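Long-range contact in putative short-chain dehydrogenase/reductase (PDB 5IZ4), which binds the adenine nucleotide ADP in a Rossmann fold and is probably an NADPH-dependent 3-oxoacyl-[acyl-carrier-protein] reductase of the short-chain dehydrogenase family: residues S12-S24 against A31-N45. Sequence-based numbering, arbitrary orientation.
Sequences SSTPVCVITGSAS and ALRFAQAGWSVAIGN. With ADP (adenosine-5'-diphosphate), chain B.
The carbonyl oxygen of G44 takes the backbone N-H of S22, with S22 N 2.9 Å from G44 O and lying in the carbonyl plane, and it also accepts from a water that reaches ADP O3'. This grip ties the nucleotide-binding turn after strand 16-20 to the end of strand 40-45, within the first beta-alpha-beta unit of the Rossmann fold, its strands parallel and helix 25-36 the crossover. Between the strands, the N-H and C=O of C17 and I19 bond to residues on either side of V41 and I43, the usual parallel pattern; A42 N lies 2.8 Å from C17 O. G44 suits its place because a CB there would clash with I19 O.

On the helix side, C17 has SG anti to its backbone N (chi1 -176°), which sets the sulfur 3.7 Å above the centre of the F34 ring, over its face. The edge of F34 points at W39, whose indole is held between F34 CD2 on one face and P15 on the other; P15 CG sits 3.5 Å from the centroid of the five-membered ring, a CH-pi contact well suited to the compact, conformationally restricted proline ring. Helix 238-250 adds W246, edge-to-face with both rings. I19 CD1 packs on A31, whose small side chain lets helix and sheet come close. On the other face of the sheet, V18 CG2 meets A42 CB.

At the turn, S24 OG donates to ADP O2A at 2.5 Å, while buried S22 OG has no polar partner and rests 3.5 Å from I43 CG2.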
ATOM      1  N   SER A  12     -38.424   9.646 -10.475  1.00 49.82           N
ATOM      2  CA  SER A  12     -38.172  11.045 -10.160  1.00 48.37           C
ATOM      3  C   SER A  12     -37.123  11.627 -11.098  1.00 41.60           C
ATOM      4  O   SER A  12     -36.197  10.939 -11.537  1.00 40.47           O
ATOM      5  CB  SER A  12     -37.712  11.192  -8.711  1.00 49.32           C
ATOM      6  OG  SER A  12     -37.431  12.548  -8.405  1.00 47.89           O
ATOM      7  N   SER A  13     -37.279  12.912 -11.410  1.00 40.17           N
ATOM      8  CA  SER A  13     -36.310  13.631 -12.225  1.00 38.18           C
ATOM      9  C   SER A  13     -35.179  14.232 -11.400  1.00 32.93           C
ATOM     10  O   SER A  13     -34.283  14.862 -11.966  1.00 40.11           O
ATOM     11  CB  SER A  13     -37.011  14.730 -13.034  1.00 46.22           C
ATOM     12  OG  SER A  13     -37.846  15.521 -12.205  1.00 46.67           O
ATOM     13  N   THR A  14     -35.195  14.045 -10.086  1.00 28.34           N
ATOM     14  CA  THR A  14     -34.140  14.499  -9.198  1.00 26.36           C
ATOM     15  C   THR A  14     -33.348  13.308  -8.678  1.00 25.16           C
ATOM     16  O   THR A  14     -33.955  12.307  -8.277  1.00 26.34           O
ATOM     17  CB  THR A  14     -34.751  15.283  -8.033  1.00 27.36           C
ATOM     18  OG1 THR A  14     -35.492  16.387  -8.572  1.00 36.87           O
ATOM     19  CG2 THR A  14     -33.668  15.813  -7.103  1.00 27.76           C
ATOM     20  N   PRO A  15     -32.014  13.361  -8.667  1.00 24.93           N
ATOM     21  CA  PRO A  15     -31.237  12.206  -8.195  1.00 22.40           C
ATOM     22  C   PRO A  15     -31.469  11.936  -6.713  1.00 26.69           C
ATOM     23  O   PRO A  15     -31.835  12.828  -5.941  1.00 25.24           O
ATOM     24  CB  PRO A  15     -29.781  12.613  -8.473  1.00 22.87           C
ATOM     25  CG  PRO A  15     -29.817  14.103  -8.574  1.00 26.50           C
ATOM     26  CD  PRO A  15     -31.150  14.447  -9.162  1.00 26.73           C
ATOM     27  N   VAL A  16     -31.249  10.680  -6.325  1.00 21.93           N
ATOM     28  CA  VAL A  16     -31.562  10.182  -4.986  1.00 19.81           C
ATOM     29  C   VAL A  16     -30.299   9.650  -4.319  1.00 18.09           C
ATOM     30  O   VAL A  16     -29.556   8.858  -4.918  1.00 18.82           O
ATOM     31  CB  VAL A  16     -32.631   9.072  -5.036  1.00 21.37           C
ATOM     32  CG1 VAL A  16     -32.761   8.407  -3.670  1.00 20.12           C
ATOM     33  CG2 VAL A  16     -33.965   9.636  -5.499  1.00 24.61           C
ATOM     34  N   CYS A  17     -30.081  10.053  -3.066  1.00 17.24           N
ATOM     35  CA  CYS A  17     -29.024   9.496  -2.234  1.00 18.18           C
ATOM     36  C   CYS A  17     -29.635   8.763  -1.050  1.00 21.08           C
ATOM     37  O   CYS A  17     -30.516   9.305  -0.373  1.00 20.24           O
ATOM     38  CB  CYS A  17     -28.071  10.582  -1.734  1.00 19.65           C
ATOM     39  SG  CYS A  17     -26.690   9.890  -0.785  1.00 20.12           S
ATOM     40  N   VAL A  18     -29.181   7.528  -0.814  1.00 19.51           N
ATOM     41  CA  VAL A  18     -29.579   6.731   0.346  1.00 17.82           C
ATOM     42  C   VAL A  18     -28.422   6.722   1.338  1.00 21.79           C
ATOM     43  O   VAL A  18     -27.285   6.405   0.969  1.00 17.55           O
ATOM     44  CB  VAL A  18     -29.949   5.299  -0.071  1.00 19.06           C
ATOM     45  CG1 VAL A  18     -30.321   4.453   1.156  1.00 19.58           C
ATOM     46  CG2 VAL A  18     -31.093   5.309  -1.096  1.00 20.02           C
ATOM     47  N   ILE A  19     -28.696   7.072   2.594  1.00 15.29           N
ATOM     48  CA  ILE A  19     -27.655   7.188   3.617  1.00 16.99           C
ATOM     49  C   ILE A  19     -28.043   6.302   4.798  1.00 19.51           C
ATOM     50  O   ILE A  19     -29.055   6.563   5.460  1.00 23.20           O
ATOM     51  CB  ILE A  19     -27.470   8.646   4.080  1.00 17.80           C
ATOM     52  CG1 ILE A  19     -27.206   9.598   2.891  1.00 20.55           C
ATOM     53  CG2 ILE A  19     -26.332   8.761   5.098  1.00 22.02           C
ATOM     54  CD1 ILE A  19     -28.453  10.371   2.421  1.00 20.71           C
ATOM     55  N   THR A  20     -27.247   5.261   5.075  1.00 18.08           N
ATOM     56  CA  THR A  20     -27.447   4.567   6.345  1.00 17.41           C
ATOM     57  C   THR A  20     -26.625   5.253   7.430  1.00 19.63           C
ATOM     58  O   THR A  20     -25.719   6.033   7.147  1.00 19.13           O
ATOM     59  CB  THR A  20     -27.072   3.084   6.283  1.00 22.85           C
ATOM     60  OG1 THR A  20     -25.655   2.936   6.089  1.00 16.54           O
ATOM     61  CG2 THR A  20     -27.844   2.360   5.179  1.00 24.08           C
ATOM     62  N   GLY A  21     -26.954   4.957   8.686  1.00 18.03           N
ATOM     63  CA  GLY A  21     -26.305   5.672   9.769  1.00 19.29           C
ATOM     64  C   GLY A  21     -26.578   7.153   9.726  1.00 21.72           C
ATOM     65  O   GLY A  21     -25.731   7.952  10.148  1.00 23.00           O
ATOM     66  N   SER A  22     -27.746   7.545   9.227  1.00 19.78           N
ATOM     67  CA  SER A  22     -28.011   8.941   8.909  1.00 20.01           C
ATOM     68  C   SER A  22     -28.517   9.750  10.091  1.00 22.30           C
ATOM     69  O   SER A  22     -28.722  10.963   9.948  1.00 23.24           O
ATOM     70  CB  SER A  22     -29.023   9.045   7.766  1.00 24.68           C
ATOM     71  OG  SER A  22     -29.042  10.370   7.250  1.00 23.93           O
ATOM     72  N   ALA A  23     -28.709   9.124  11.255  1.00 22.35           N
ATOM     73  CA  ALA A  23     -29.246   9.845  12.403  1.00 22.98           C
ATOM     74  C   ALA A  23     -28.231  10.763  13.066  1.00 24.76           C
ATOM     75  O   ALA A  23     -28.630  11.654  13.827  1.00 24.20           O
ATOM     76  CB  ALA A  23     -29.773   8.860  13.444  1.00 22.09           C
ATOM     77  N   SER A  24     -26.938  10.572  12.809  1.00 20.51           N
ATOM     78  CA  SER A  24     -25.925  11.308  13.550  1.00 23.23           C
ATOM     79  C   SER A  24     -24.608  11.242  12.795  1.00 21.50           C
ATOM     80  O   SER A  24     -24.480  10.545  11.786  1.00 23.56           O
ATOM     81  CB  SER A  24     -25.748  10.748  14.961  1.00 30.67           C
ATOM     82  OG  SER A  24     -25.393   9.377  14.895  1.00 31.23           O
ATOM     83  N   ALA A  31     -26.169  13.333   4.646  1.00 18.74           N
ATOM     84  CA  ALA A  31     -27.522  13.632   4.196  1.00 17.67           C
ATOM     85  C   ALA A  31     -27.680  15.127   3.942  1.00 20.29           C
ATOM     86  O   ALA A  31     -28.228  15.540   2.913  1.00 20.24           O
ATOM     87  CB  ALA A  31     -28.539  13.149   5.234  1.00 18.77           C
ATOM     88  N   LEU A  32     -27.176  15.953   4.856  1.00 18.17           N
ATOM     89  CA  LEU A  32     -27.304  17.396   4.700  1.00 18.94           C
ATOM     90  C   LEU A  32     -26.572  17.889   3.455  1.00 20.31           C
ATOM     91  O   LEU A  32     -27.103  18.711   2.697  1.00 21.17           O
ATOM     92  CB  LEU A  32     -26.778  18.103   5.949  1.00 20.35           C
ATOM     93  CG  LEU A  32     -26.969  19.624   5.979  1.00 24.64           C
ATOM     94  CD1 LEU A  32     -28.431  19.998   5.739  1.00 22.29           C
ATOM     95  CD2 LEU A  32     -26.475  20.208   7.297  1.00 29.38           C
ATOM     96  N   ARG A  33     -25.359  17.387   3.220  1.00 19.81           N
ATOM     97  CA  ARG A  33     -24.580  17.850   2.072  1.00 19.55           C
ATOM     98  C   ARG A  33     -25.264  17.493   0.757  1.00 20.88           C
ATOM     99  O   ARG A  33     -25.290  18.307  -0.177  1.00 22.14           O
ATOM    100  CB  ARG A  33     -23.170  17.260   2.112  1.00 18.98           C
ATOM    101  CG  ARG A  33     -22.294  17.728   0.951  1.00 18.17           C
ATOM    102  CD  ARG A  33     -22.144  19.236   0.995  1.00 22.63           C
ATOM    103  NE  ARG A  33     -21.380  19.795  -0.123  1.00 22.93           N
ATOM    104  CZ  ARG A  33     -21.915  20.137  -1.292  1.00 21.48           C
ATOM    105  NH1 ARG A  33     -23.209  19.942  -1.516  1.00 23.72           N
ATOM    106  NH2 ARG A  33     -21.158  20.659  -2.248  1.00 24.37           N
ATOM    107  N   PHE A  34     -25.816  16.280   0.658  1.00 20.27           N
ATOM    108  CA  PHE A  34     -26.562  15.935  -0.548  1.00 20.65           C
ATOM    109  C   PHE A  34     -27.828  16.778  -0.663  1.00 18.64           C
ATOM    110  O   PHE A  34     -28.196  17.203  -1.764  1.00 20.95           O
ATOM    111  CB  PHE A  34     -26.873  14.432  -0.577  1.00 16.92           C
ATOM    112  CG  PHE A  34     -25.743  13.596  -1.146  1.00 17.50           C
ATOM    113  CD1 PHE A  34     -24.653  13.257  -0.366  1.00 19.39           C
ATOM    114  CD2 PHE A  34     -25.769  13.172  -2.467  1.00 18.93           C
ATOM    115  CE1 PHE A  34     -23.604  12.511  -0.892  1.00 20.38           C
ATOM    116  CE2 PHE A  34     -24.730  12.417  -3.002  1.00 18.78           C
ATOM    117  CZ  PHE A  34     -23.643  12.084  -2.216  1.00 18.35           C
ATOM    118  N   ALA A  35     -28.483  17.070   0.468  1.00 21.51           N
ATOM    119  CA  ALA A  35     -29.644  17.958   0.436  1.00 20.21           C
ATOM    120  C   ALA A  35     -29.270  19.341  -0.091  1.00 23.73           C
ATOM    121  O   ALA A  35     -30.015  19.945  -0.873  1.00 22.82           O
ATOM    122  CB  ALA A  35     -30.262  18.058   1.832  1.00 20.83           C
ATOM    123  N   GLN A  36     -28.114  19.861   0.328  1.00 19.44           N
ATOM    124  CA  GLN A  36     -27.652  21.159  -0.148  0.67 24.56           C
ATOM    125  C   GLN A  36     -27.363  21.151  -1.643  1.00 27.19           C
ATOM    126  O   GLN A  36     -27.423  22.206  -2.286  1.00 26.23           O
ATOM    127  CB  GLN A  36     -26.415  21.571   0.653  0.67 20.43           C
ATOM    128  CG  GLN A  36     -26.781  21.999   2.072  0.67 27.55           C
ATOM    129  CD  GLN A  36     -25.611  22.015   3.035  0.67 28.76           C
ATOM    130  OE1 GLN A  36     -24.571  21.398   2.793  0.67 20.40           O
ATOM    131  NE2 GLN A  36     -25.784  22.722   4.153  0.67 32.98           N
ATOM    132  N   ALA A  37     -27.061  19.987  -2.206  1.00 24.25           N
ATOM    133  CA  ALA A  37     -26.820  19.844  -3.632  1.00 25.74           C
ATOM    134  C   ALA A  37     -28.101  19.698  -4.440  1.00 30.21           C
ATOM    135  O   ALA A  37     -28.032  19.606  -5.672  1.00 30.23           O
ATOM    136  CB  ALA A  37     -25.913  18.640  -3.873  1.00 25.88           C
ATOM    137  N   GLY A  38     -29.261  19.676  -3.788  1.00 27.57           N
ATOM    138  CA  GLY A  38     -30.515  19.516  -4.487  1.00 26.24           C
ATOM    139  C   GLY A  38     -30.998  18.092  -4.618  1.00 27.70           C
ATOM    140  O   GLY A  38     -32.087  17.876  -5.165  1.00 34.40           O
ATOM    141  N   TRP A  39     -30.242  17.116  -4.119  1.00 20.77           N
ATOM    142  CA  TRP A  39     -30.669  15.724  -4.214  1.00 20.64           C
ATOM    143  C   TRP A  39     -31.787  15.424  -3.224  1.00 21.61           C
ATOM    144  O   TRP A  39     -31.913  16.061  -2.174  1.00 25.20           O
ATOM    145  CB  TRP A  39     -29.504  14.768  -3.944  1.00 18.67           C
ATOM    146  CG  TRP A  39     -28.460  14.724  -5.029  1.00 22.73           C
ATOM    147  CD1 TRP A  39     -27.988  15.777  -5.764  1.00 21.06           C
ATOM    148  CD2 TRP A  39     -27.770  13.560  -5.503  1.00 22.37           C
ATOM    149  NE1 TRP A  39     -27.037  15.339  -6.660  1.00 23.51           N
ATOM    150  CE2 TRP A  39     -26.885  13.983  -6.518  1.00 21.13           C
ATOM    151  CE3 TRP A  39     -27.809  12.204  -5.163  1.00 21.10           C
ATOM    152  CZ2 TRP A  39     -26.050  13.092  -7.206  1.00 20.93           C
ATOM    153  CZ3 TRP A  39     -26.969  11.317  -5.847  1.00 21.52           C
ATOM    154  CH2 TRP A  39     -26.101  11.771  -6.851  1.00 21.82           C
ATOM    155  N   SER A  40     -32.605  14.435  -3.573  1.00 22.37           N
ATOM    156  CA  SER A  40     -33.519  13.839  -2.614  1.00 21.75           C
ATOM    157  C   SER A  40     -32.742  12.857  -1.753  1.00 19.37           C
ATOM    158  O   SER A  40     -31.868  12.136  -2.249  1.00 21.22           O
ATOM    159  CB  SER A  40     -34.672  13.135  -3.331  1.00 25.31           C
ATOM    160  OG  SER A  40     -35.379  14.035  -4.170  1.00 22.84           O
ATOM    161  N   VAL A  41     -33.043  12.821  -0.457  1.00 20.58           N
ATOM    162  CA  VAL A  41     -32.261  12.014   0.471  1.00 17.90           C
ATOM    163  C   VAL A  41     -33.180  11.040   1.191  1.00 20.13           C
ATOM    164  O   VAL A  41     -34.252  11.425   1.679  1.00 24.32           O
ATOM    165  CB  VAL A  41     -31.464  12.886   1.460  1.00 18.59           C
ATOM    166  CG1 VAL A  41     -30.393  13.662   0.702  1.00 20.52           C
ATOM    167  CG2 VAL A  41     -32.380  13.852   2.207  1.00 26.26           C
ATOM    168  N   ALA A  42     -32.780   9.767   1.199  1.00 17.39           N
ATOM    169  CA  ALA A  42     -33.429   8.736   2.001  1.00 18.42           C
ATOM    170  C   ALA A  42     -32.605   8.582   3.275  1.00 22.38           C
ATOM    171  O   ALA A  42     -31.462   8.106   3.236  1.00 20.81           O
ATOM    172  CB  ALA A  42     -33.536   7.424   1.228  1.00 20.26           C
ATOM    173  N   ILE A  43     -33.176   9.017   4.393  1.00 18.72           N
ATOM    174  CA  ILE A  43     -32.460   9.156   5.655  1.00 17.32           C
ATOM    175  C   ILE A  43     -32.615   7.857   6.435  1.00 24.16           C
ATOM    176  O   ILE A  43     -33.707   7.526   6.911  1.00 25.48           O
ATOM    177  CB  ILE A  43     -32.982  10.366   6.440  1.00 20.01           C
ATOM    178  CG1 ILE A  43     -32.522  11.656   5.748  1.00 23.26           C
ATOM    179  CG2 ILE A  43     -32.498  10.357   7.882  1.00 21.55           C
ATOM    180  CD1 ILE A  43     -33.362  12.850   6.116  1.00 23.50           C
ATOM    181  N   GLY A  44     -31.525   7.107   6.555  1.00 19.60           N
ATOM    182  CA  GLY A  44     -31.594   5.832   7.238  1.00 18.67           C
ATOM    183  C   GLY A  44     -31.445   5.955   8.733  1.00 22.35           C
ATOM    184  O   GLY A  44     -30.365   6.271   9.237  1.00 24.24           O
ATOM    185  N   ASN A  45     -32.540   5.724   9.445  1.00 20.56           N
ATOM    186  CA  ASN A  45     -32.562   5.724  10.896  1.00 24.32           C
ATOM    187  C   ASN A  45     -32.370   4.302  11.408  1.00 22.39           C
ATOM    188  O   ASN A  45     -32.821   3.338  10.787  1.00 26.86           O
ATOM    189  CB  ASN A  45     -33.897   6.284  11.411  1.00 22.35           C
ATOM    190  CG  ASN A  45     -33.982   6.282  12.916  1.00 22.59           C
ATOM    191  OD1 ASN A  45     -33.207   6.953  13.586  1.00 25.46           O
ATOM    192  ND2 ASN A  45     -34.933   5.532  13.458  1.00 24.50           N
TER
HETATM  193  PB  ADP B 300     -19.709   8.340  12.869  1.00 75.41           P
HETATM  194  O1B ADP B 300     -19.989   6.982  12.128  1.00 78.40           O
HETATM  195  O2B ADP B 300     -20.507   9.579  12.371  1.00 71.57           O
HETATM  196  O3B ADP B 300     -18.229   8.632  13.274  1.00 84.00           O
HETATM  197  PA  ADP B 300     -22.036   7.547  14.663  1.00 60.68           P
HETATM  198  O1A ADP B 300     -22.113   6.361  15.781  1.00 54.81           O
HETATM  199  O2A ADP B 300     -22.969   8.739  15.046  1.00 64.01           O
HETATM  200  O3A ADP B 300     -20.495   7.838  14.433  1.00 75.39           O
HETATM  201  O5' ADP B 300     -22.688   6.703  13.397  1.00 56.09           O
HETATM  202  C5' ADP B 300     -23.095   5.330  13.517  1.00 32.72           C
HETATM  203  C4' ADP B 300     -24.566   5.320  13.095  1.00 31.35           C
HETATM  204  O4' ADP B 300     -24.975   3.953  12.692  1.00 23.89           O
HETATM  205  C3' ADP B 300     -25.548   5.738  14.220  1.00 28.52           C
HETATM  206  O3' ADP B 300     -26.651   6.437  13.714  1.00 36.78           O
HETATM  207  C2' ADP B 300     -26.001   4.338  14.719  1.00 31.17           C
HETATM  208  O2' ADP B 300     -27.262   4.527  15.363  1.00 38.43           O
HETATM  209  C1' ADP B 300     -26.148   3.602  13.400  1.00 22.00           C
HETATM  210  N9  ADP B 300     -26.202   2.139  13.599  1.00 22.36           N
HETATM  211  C8  ADP B 300     -25.566   1.347  14.568  1.00 21.72           C
HETATM  212  N7  ADP B 300     -25.879   0.082  14.414  1.00 21.69           N
HETATM  213  C5  ADP B 300     -26.736   0.031  13.332  1.00 22.64           C
HETATM  214  C6  ADP B 300     -27.388  -1.018  12.709  1.00 18.53           C
HETATM  215  N6  ADP B 300     -27.233  -2.286  13.162  1.00 22.84           N
HETATM  216  N1  ADP B 300     -28.173  -0.761  11.657  1.00 18.56           N
HETATM  217  C2  ADP B 300     -28.315   0.509  11.240  1.00 18.47           C
HETATM  218  N3  ADP B 300     -27.734   1.565  11.779  1.00 23.66           N
HETATM  219  C4  ADP B 300     -26.940   1.300  12.826  1.00 23.10           C
HETATM  220  O   HOH W   1     -35.816  12.543  -6.473  1.00 34.01           O
HETATM  221  O   HOH W   2     -28.935   3.700  10.441  1.00 24.59           O
HETATM  222  O   HOH W   3     -28.969   6.141  12.030  1.00 21.20           O